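Local coordinates for membrane-bound protease PH1510 (Pyrococcus horikoshii, PDB 3BPP), which cleaves proteins preferentially near hydrophobic or aromatic residues, this chain being the N-terminal serine-protease part of a longer membrane-bound protein that can degrade a stomatin homolog in vitro, at residues 9-14 and 204-209; 13-18 and 44-49. The protein carries 1 engineered substitution. All coordinates share one frame; numbering follows the deposited sequence.

Contact 1 of 2, residues 9-14 and 204-209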
ATOM      1  N   ILE A   9      -5.565  -8.482 -15.082  1.00 62.43           N
ATOM      2  CA  ILE A   9      -6.095  -8.548 -13.734  1.00 47.89           C
ATOM      3  C   ILE A   9      -4.999  -9.153 -12.846  1.00 48.89           C
ATOM      4  O   ILE A   9      -4.564 -10.288 -13.064  1.00 40.92           O
ATOM      5  CB  ILE A   9      -7.460  -9.321 -13.710  1.00 54.54           C
ATOM      6  CG1 ILE A   9      -8.341  -8.913 -12.518  1.00 51.77           C
ATOM      7  CG2 ILE A   9      -7.274 -10.829 -13.837  1.00 57.24           C
ATOM      8  CD1 ILE A   9      -8.398  -9.892 -11.389  1.00 51.49           C
ATOM      9  N   VAL A  10      -4.495  -8.370 -11.891  1.00 47.94           N
ATOM     10  CA  VAL A  10      -3.435  -8.849 -10.994  1.00 38.34           C
ATOM     11  C   VAL A  10      -4.077  -9.258  -9.690  1.00 43.33           C
ATOM     12  O   VAL A  10      -4.999  -8.600  -9.236  1.00 40.50           O
ATOM     13  CB  VAL A  10      -2.369  -7.795 -10.733  1.00 38.05           C
ATOM     14  CG1 VAL A  10      -1.096  -8.450 -10.187  1.00 42.76           C
ATOM     15  CG2 VAL A  10      -2.010  -7.111 -11.996  1.00 38.72           C
ATOM     16  N   TYR A  11      -3.630 -10.368  -9.112  1.00 37.71           N
ATOM     17  CA  TYR A  11      -4.089 -10.745  -7.785  1.00 33.78           C
ATOM     18  C   TYR A  11      -3.058 -10.354  -6.724  1.00 34.22           C
ATOM     19  O   TYR A  11      -1.883 -10.232  -7.018  1.00 37.46           O
ATOM     20  CB  TYR A  11      -4.441 -12.225  -7.725  1.00 41.28           C
ATOM     21  CG  TYR A  11      -5.803 -12.536  -8.321  1.00 44.57           C
ATOM     22  CD1 TYR A  11      -6.906 -12.736  -7.503  1.00 43.82           C
ATOM     23  CD2 TYR A  11      -5.984 -12.609  -9.702  1.00 48.31           C
ATOM     24  CE1 TYR A  11      -8.149 -13.016  -8.037  1.00 51.01           C
ATOM     25  CE2 TYR A  11      -7.230 -12.882 -10.253  1.00 51.84           C
ATOM     26  CZ  TYR A  11      -8.305 -13.090  -9.414  1.00 53.82           C
ATOM     27  OH  TYR A  11      -9.546 -13.371  -9.944  1.00 54.28           O
ATOM     28  N   VAL A  12      -3.514 -10.100  -5.504  1.00 30.15           N
ATOM     29  CA  VAL A  12      -2.595  -9.812  -4.434  1.00 27.35           C
ATOM     30  C   VAL A  12      -3.028 -10.617  -3.247  1.00 30.86           C
ATOM     31  O   VAL A  12      -4.219 -10.701  -2.963  1.00 41.05           O
ATOM     32  CB  VAL A  12      -2.506  -8.280  -4.053  1.00 28.43           C
ATOM     33  CG1 VAL A  12      -1.671  -8.114  -2.829  1.00 15.11           C
ATOM     34  CG2 VAL A  12      -1.955  -7.426  -5.206  1.00 20.83           C
ATOM     35  N   ALA A  13      -2.045 -11.212  -2.571  1.00 29.40           N
ATOM     36  CA  ALA A  13      -2.262 -12.038  -1.393  1.00 34.16           C
ATOM     37  C   ALA A  13      -1.089 -11.847  -0.427  1.00 30.81           C
ATOM     38  O   ALA A  13      -0.001 -11.405  -0.834  1.00 34.51           O
ATOM     39  CB  ALA A  13      -2.417 -13.525  -1.810  1.00 28.89           C
ATOM     40  N   GLN A  14      -1.305 -12.149   0.847  1.00 35.26           N
ATOM     41  CA  GLN A  14      -0.228 -12.063   1.843  1.00 37.45           C
ATOM     42  C   GLN A  14       0.189 -13.438   2.326  1.00 34.59           C
ATOM     43  O   GLN A  14      -0.647 -14.324   2.450  1.00 35.29           O
ATOM     44  CB  GLN A  14      -0.622 -11.226   3.059  1.00 23.05           C
ATOM     45  CG  GLN A  14      -1.150  -9.819   2.746  1.00 55.18           C
ATOM     46  CD  GLN A  14      -2.672  -9.692   2.865  1.00 51.91           C
ATOM     47  OE1 GLN A  14      -3.232  -9.830   3.954  1.00 52.78           O
ATOM     48  NE2 GLN A  14      -3.338  -9.408   1.743  1.00 59.90           N
ATOM     49  N   GLU A 204      -6.626  -4.124 -13.357  1.00 50.31           N
ATOM     50  CA  GLU A 204      -7.486  -4.179 -12.181  1.00 54.29           C
ATOM     51  C   GLU A 204      -6.880  -5.137 -11.171  1.00 49.43           C
ATOM     52  O   GLU A 204      -6.409  -6.210 -11.530  1.00 45.93           O
ATOM     53  CB  GLU A 204      -8.894  -4.641 -12.550  1.00 58.62           C
ATOM     54  CG  GLU A 204      -9.557  -3.764 -13.621  1.00 76.96           C
ATOM     55  CD  GLU A 204     -10.938  -4.248 -14.026  1.00 80.28           C
ATOM     56  OE1 GLU A 204     -11.905  -4.035 -13.249  1.00 86.39           O
ATOM     57  OE2 GLU A 204     -11.052  -4.831 -15.132  1.00 86.10           O
ATOM     58  N   VAL A 205      -6.891  -4.731  -9.905  1.00 43.27           N
ATOM     59  CA  VAL A 205      -6.281  -5.479  -8.824  1.00 25.96           C
ATOM     60  C   VAL A 205      -7.360  -6.138  -7.998  1.00 40.80           C
ATOM     61  O   VAL A 205      -8.364  -5.507  -7.647  1.00 37.77           O
ATOM     62  CB  VAL A 205      -5.384  -4.575  -7.969  1.00 21.90           C
ATOM     63  CG1 VAL A 205      -4.642  -5.361  -6.866  1.00 16.59           C
ATOM     64  CG2 VAL A 205      -4.390  -3.889  -8.852  1.00 17.94           C
ATOM     65  N   ARG A 206      -7.178  -7.431  -7.732  1.00 33.86           N
ATOM     66  CA  ARG A 206      -8.018  -8.121  -6.793  1.00 33.56           C
ATOM     67  C   ARG A 206      -7.161  -8.559  -5.625  1.00 40.05           C
ATOM     68  O   ARG A 206      -6.099  -9.145  -5.825  1.00 43.61           O
ATOM     69  CB  ARG A 206      -8.753  -9.301  -7.440  1.00 45.64           C
ATOM     70  CG  ARG A 206     -10.005  -8.878  -8.204  1.00 62.75           C
ATOM     71  CD  ARG A 206     -10.932 -10.057  -8.514  1.00 75.84           C
ATOM     72  NE  ARG A 206     -11.696  -9.828  -9.748  1.00 86.03           N
ATOM     73  CZ  ARG A 206     -12.426 -10.745 -10.387  1.00 84.39           C
ATOM     74  NH1 ARG A 206     -13.070 -10.416 -11.503  1.00 81.61           N
ATOM     75  NH2 ARG A 206     -12.515 -11.985  -9.922  1.00 79.97           N
ATOM     76  N   TYR A 207      -7.644  -8.252  -4.419  1.00 41.63           N
ATOM     77  CA  TYR A 207      -7.005  -8.608  -3.166  1.00 35.05           C
ATOM     78  C   TYR A 207      -7.654  -9.783  -2.536  1.00 42.15           C
ATOM     79  O   TYR A 207      -8.851  -9.756  -2.248  1.00 42.11           O
ATOM     80  CB  TYR A 207      -7.075  -7.469  -2.162  1.00 26.00           C
ATOM     81  CG  TYR A 207      -6.218  -6.292  -2.532  1.00 28.57           C
ATOM     82  CD1 TYR A 207      -4.839  -6.285  -2.247  1.00 29.38           C
ATOM     83  CD2 TYR A 207      -6.768  -5.182  -3.182  1.00 31.93           C
ATOM     84  CE1 TYR A 207      -4.037  -5.200  -2.609  1.00 27.89           C
ATOM     85  CE2 TYR A 207      -5.971  -4.068  -3.543  1.00 35.46           C
ATOM     86  CZ  TYR A 207      -4.606  -4.092  -3.261  1.00 33.99           C
ATOM     87  OH  TYR A 207      -3.827  -3.005  -3.598  1.00 32.03           O
ATOM     88  N   LEU A 208      -6.835 -10.795  -2.257  1.00 41.21           N
ATOM     89  CA  LEU A 208      -7.301 -11.981  -1.563  1.00 34.65           C
ATOM     90  C   LEU A 208      -6.964 -11.950  -0.092  1.00 32.76           C
ATOM     91  O   LEU A 208      -5.848 -11.627   0.284  1.00 44.00           O
ATOM     92  CB  LEU A 208      -6.688 -13.218  -2.194  1.00 40.34           C
ATOM     93  CG  LEU A 208      -6.892 -13.333  -3.690  1.00 25.76           C
ATOM     94  CD1 LEU A 208      -5.932 -14.395  -4.305  1.00 41.51           C
ATOM     95  CD2 LEU A 208      -8.318 -13.646  -3.987  1.00 28.50           C
ATOM     96  N   ALA A 209      -7.939 -12.306   0.736  1.00 39.80           N
ATOM     97  CA  ALA A 209      -7.768 -12.354   2.179  1.00 29.76           C
ATOM     98  C   ALA A 209      -7.412 -13.763   2.670  1.00 41.14           C
ATOM     99  O   ALA A 209      -7.780 -14.764   2.031  1.00 47.09           O
ATOM    100  CB  ALA A 209      -9.041 -11.856   2.866  1.00 41.11           C
TER
HETATM  101  O   HOH W   1      -3.899 -13.267   1.279  1.00 38.77           O

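Contact 2 of 2, residues 13-18 and 44-49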
ATOM      1  N   ALA A  13      -2.045 -11.212  -2.571  1.00 29.40           N
ATOM      2  CA  ALA A  13      -2.262 -12.038  -1.393  1.00 34.16           C
ATOM      3  C   ALA A  13      -1.089 -11.847  -0.427  1.00 30.81           C
ATOM      4  O   ALA A  13      -0.001 -11.405  -0.834  1.00 34.51           O
ATOM      5  CB  ALA A  13      -2.417 -13.525  -1.810  1.00 28.89           C
ATOM      6  N   GLN A  14      -1.305 -12.149   0.847  1.00 35.26           N
ATOM      7  CA  GLN A  14      -0.228 -12.063   1.843  1.00 37.45           C
ATOM      8  C   GLN A  14       0.189 -13.438   2.326  1.00 34.59           C
ATOM      9  O   GLN A  14      -0.647 -14.324   2.450  1.00 35.29           O
ATOM     10  CB  GLN A  14      -0.622 -11.226   3.059  1.00 23.05           C
ATOM     11  CG  GLN A  14      -1.150  -9.819   2.746  1.00 55.18           C
ATOM     12  CD  GLN A  14      -2.672  -9.692   2.865  1.00 51.91           C
ATOM     13  OE1 GLN A  14      -3.232  -9.830   3.954  1.00 52.78           O
ATOM     14  NE2 GLN A  14      -3.338  -9.408   1.743  1.00 59.90           N
ATOM     15  N   ILE A  15       1.482 -13.609   2.594  1.00 30.16           N
ATOM     16  CA  ILE A  15       1.993 -14.804   3.289  1.00 33.01           C
ATOM     17  C   ILE A  15       2.912 -14.317   4.410  1.00 22.31           C
ATOM     18  O   ILE A  15       3.850 -13.586   4.170  1.00 34.00           O
ATOM     19  CB  ILE A  15       2.750 -15.775   2.324  1.00 32.24           C
ATOM     20  CG1 ILE A  15       1.826 -16.288   1.216  1.00 27.90           C
ATOM     21  CG2 ILE A  15       3.438 -16.908   3.120  1.00 36.60           C
ATOM     22  CD1 ILE A  15       1.265 -17.653   1.450  1.00 30.44           C
ATOM     23  N   LYS A  16       2.595 -14.659   5.640  1.00 26.56           N
ATOM     24  CA  LYS A  16       3.345 -14.142   6.773  1.00 40.14           C
ATOM     25  C   LYS A  16       3.671 -15.294   7.685  1.00 38.46           C
ATOM     26  O   LYS A  16       2.969 -16.307   7.657  1.00 37.52           O
ATOM     27  CB  LYS A  16       2.532 -13.097   7.547  1.00 37.79           C
ATOM     28  CG  LYS A  16       2.562 -11.709   6.967  1.00 48.89           C
ATOM     29  CD  LYS A  16       1.530 -10.783   7.657  1.00 58.59           C
ATOM     30  CE  LYS A  16       1.507  -9.377   7.030  1.00 57.62           C
ATOM     31  NZ  LYS A  16       1.181  -9.403   5.567  1.00 55.80           N
ATOM     32  N   GLY A  17       4.746 -15.142   8.466  1.00 36.34           N
ATOM     33  CA  GLY A  17       5.089 -16.088   9.518  1.00 30.34           C
ATOM     34  C   GLY A  17       5.935 -17.236   9.034  1.00 35.92           C
ATOM     35  O   GLY A  17       6.381 -17.259   7.899  1.00 36.79           O
ATOM     36  N   GLN A  18       6.167 -18.178   9.936  1.00 39.61           N
ATOM     37  CA  GLN A  18       6.965 -19.371   9.714  1.00 39.70           C
ATOM     38  C   GLN A  18       6.485 -20.131   8.479  1.00 38.90           C
ATOM     39  O   GLN A  18       5.288 -20.162   8.205  1.00 45.35           O
ATOM     40  CB  GLN A  18       6.819 -20.248  10.965  1.00 48.48           C
ATOM     41  CG  GLN A  18       7.782 -21.399  11.071  1.00 60.28           C
ATOM     42  CD  GLN A  18       9.099 -20.989  11.674  1.00 67.09           C
ATOM     43  OE1 GLN A  18      10.112 -21.660  11.467  1.00 64.81           O
ATOM     44  NE2 GLN A  18       9.102 -19.881  12.430  1.00 67.33           N
ATOM     45  N   ILE A  44       2.510 -11.820  -4.368  1.00 28.82           N
ATOM     46  CA  ILE A  44       2.467 -12.359  -3.020  1.00 29.79           C
ATOM     47  C   ILE A  44       3.361 -11.537  -2.088  1.00 28.76           C
ATOM     48  O   ILE A  44       4.573 -11.530  -2.226  1.00 31.79           O
ATOM     49  CB  ILE A  44       2.846 -13.874  -2.957  1.00 31.85           C
ATOM     50  CG1 ILE A  44       1.840 -14.704  -3.754  1.00 29.79           C
ATOM     51  CG2 ILE A  44       2.888 -14.347  -1.502  1.00 26.54           C
ATOM     52  CD1 ILE A  44       2.261 -16.111  -4.025  1.00 36.02           C
ATOM     53  N   GLU A  45       2.734 -10.853  -1.134  1.00 24.70           N
ATOM     54  CA  GLU A  45       3.435 -10.083  -0.155  1.00 25.13           C
ATOM     55  C   GLU A  45       3.978 -11.064   0.893  1.00 26.50           C
ATOM     56  O   GLU A  45       3.211 -11.678   1.628  1.00 30.22           O
ATOM     57  CB  GLU A  45       2.488  -9.000   0.461  1.00 17.28           C
ATOM     58  CG  GLU A  45       1.911  -8.052  -0.572  1.00 20.90           C
ATOM     59  CD  GLU A  45       0.801  -7.112  -0.046  1.00 31.08           C
ATOM     60  OE1 GLU A  45       0.305  -7.283   1.088  1.00 29.93           O
ATOM     61  OE2 GLU A  45       0.416  -6.188  -0.792  1.00 30.07           O
ATOM     62  N   LEU A  46       5.307 -11.176   0.979  1.00 30.04           N
ATOM     63  CA  LEU A  46       5.971 -12.142   1.846  1.00 21.01           C
ATOM     64  C   LEU A  46       6.646 -11.555   3.101  1.00 32.62           C
ATOM     65  O   LEU A  46       7.404 -10.587   3.028  1.00 27.01           O
ATOM     66  CB  LEU A  46       7.026 -12.930   1.024  1.00 26.07           C
ATOM     67  CG  LEU A  46       7.712 -14.138   1.722  1.00 24.55           C
ATOM     68  CD1 LEU A  46       6.687 -15.216   2.224  1.00 20.79           C
ATOM     69  CD2 LEU A  46       8.741 -14.763   0.827  1.00 21.24           C
ATOM     70  N   ASP A  47       6.421 -12.180   4.255  1.00 27.50           N
ATOM     71  CA  ASP A  47       7.105 -11.737   5.462  1.00 28.88           C
ATOM     72  C   ASP A  47       7.367 -12.960   6.288  1.00 25.97           C
ATOM     73  O   ASP A  47       6.472 -13.427   6.962  1.00 25.76           O
ATOM     74  CB  ASP A  47       6.225 -10.750   6.219  1.00 34.85           C
ATOM     75  CG  ASP A  47       6.908 -10.143   7.432  1.00 44.52           C
ATOM     76  OD1 ASP A  47       6.285  -9.208   7.994  1.00 45.40           O
ATOM     77  OD2 ASP A  47       8.037 -10.560   7.819  1.00 44.50           O
ATOM     78  N   THR A  48       8.585 -13.501   6.207  1.00 26.66           N
ATOM     79  CA  THR A  48       8.934 -14.786   6.856  1.00 31.18           C
ATOM     80  C   THR A  48      10.328 -14.769   7.482  1.00 23.09           C
ATOM     81  O   THR A  48      11.258 -14.293   6.849  1.00 34.31           O
ATOM     82  CB  THR A  48       8.732 -16.024   5.875  1.00 31.38           C
ATOM     83  OG1 THR A  48       9.107 -17.247   6.526  1.00 32.09           O
ATOM     84  CG2 THR A  48       9.511 -15.887   4.522  1.00 20.92           C
ATOM     85  N   PRO A  49      10.479 -15.266   8.739  1.00 30.60           N
ATOM     86  CA  PRO A  49      11.825 -15.428   9.326  1.00 29.11           C
ATOM     87  C   PRO A  49      12.471 -16.784   8.972  1.00 30.24           C
ATOM     88  O   PRO A  49      13.519 -17.131   9.531  1.00 45.08           O
ATOM     89  CB  PRO A  49      11.546 -15.404  10.828  1.00 32.06           C
ATOM     90  CG  PRO A  49      10.254 -16.193  10.936  1.00 23.85           C
ATOM     91  CD  PRO A  49       9.438 -15.735   9.680  1.00 33.05           C
TER
HETATM   92  O   HOH W   2       3.391  -9.896   4.141  1.00 31.16           O

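Contact 1 of 2, residues 9-14 and 204-209
At the dimer-facing side of the parallel sheet of this ClpP/crotonase-like domain, strand 9-14 pairs in parallel with the outermost strand of this chain, 204-207, Val10 lying opposite Val205 and Tyr11 opposite Arg206. Val10 N reaches Glu204 O and Val10 O takes Arg206 N; Val12 N binds Arg206 O and Leu208 N gives a short, nearly straight bond to Val12 O (2.7 Å, 177°). On the face of Tyr11 and Arg206, CB of Arg206 sits over the Tyr11 ring, 4.2 Å from its centroid, a CH-pi contact. Tyr11 CD1 meets Leu208 CD1 at 3.7 Å, and Ile9 CD1 lies 3.7 Å from Arg206 NE, a buried nitrogen without a polar partner. A leucine in place of Tyr11 would probably leave Arg206 CB without its aromatic face and open a gap along Arg206 CD. On the other face, with CG1 anti to the backbone N (chi1 173°), Val12 lays CG1 along the Tyr207 ring and sends CG2 to Val205 CG1, 3.8 Å away; Tyr207 OH is hydrogen-bonded to Tyr207 of the second subunit, whose antiparallel strand continues the sheet past 204-206. Farther on, a water accepts from Gln14 N and donates to Leu208 O at 2.7 Å.

Contact 2 of 2, residues 13-18 and 44-49
Residues 13-16 and 44-47 are the C-terminal ends of the two parallel strands, 9-16 and 41-47, of a right-handed beta-alpha-beta crossover whose helix is 21-36, and Ala13 faces Ile44, Gln14 faces Glu45, Ile15 faces Leu46 and Lys16 faces Asp47. The backbone bonds zigzag between them: Glu45 N to Ala13 O, Ile15 N to Glu45 O (2.8 Å, 173°), Asp47 N to Ile15 O and Gly17 N to Asp47 O. Past the strands, Thr48 OG1 donates to Gly17 O at 3.1 Å. That hydroxyl is anti to the backbone N of its own residue (chi1 179°), which brings it to Gly17 O, 37° out of the carbonyl plane, and is also hydrogen-bonded to Gly50 N. The positive phi of Gly17 favours glycine at this bend.

Apolar contact is concentrated on the face of Ile15. Its CG1 branch meets Ile44 CG2 at 3.5 Å, while its CG2 branch turns to Leu46 CD1 at 3.8 Å, so the branches straddle neighbouring partners.

The polar face carries Gln14, Lys16, Glu45 and Asp47. Glu45 runs alongside Gln14, its OE1 3.4 Å from Gln14 CG. Lys16 CG rests 3.9 Å from Asp47 CB; its bent end gives a hydrogen bond from NZ to a water at 2.7 Å, and this water donates weakly to Glu45 O. Opposite charges nearby, on Glu45 and Asp47, probably favour the lysine charge without touching it.

The chain then enters the substrate-binding Gly50 and Gly51; Asp47 OD2 is hydrogen-bonded to Ser80 N, and the Pro49 side chain lies about 7 Å from that of the nucleophile Ser83. Helix 21-36 covers the Ile15 face through Thr23 and Gln26 and reaches Ile44 through Phe27, while strand 70-74 borders 44-47 on its other side.

In the fold
From the N terminus, strand 9-16 comes first and serves both contacts, which share Ala13 and Gln14. The chain leaves it for helix 21-36 and returns as strand 41-47, so contact 2 closes a short loop of 25 residues. Contact 1 closes only after the intervening 189 residues, when strand 204-207 settles along the other edge of strand 9-16; the shorter loop lies wholly within the longer one, near its start. Strand 9-16 is flanked by 41-47 on one edge and 204-207 on the other, and Val12 CG1 touches Glu45 OE2 at 3.5 Å where the contacts meet. Contact 1 ties the late strand and the dimer interface to the sheet; contact 2 leads toward the substrate-binding loop.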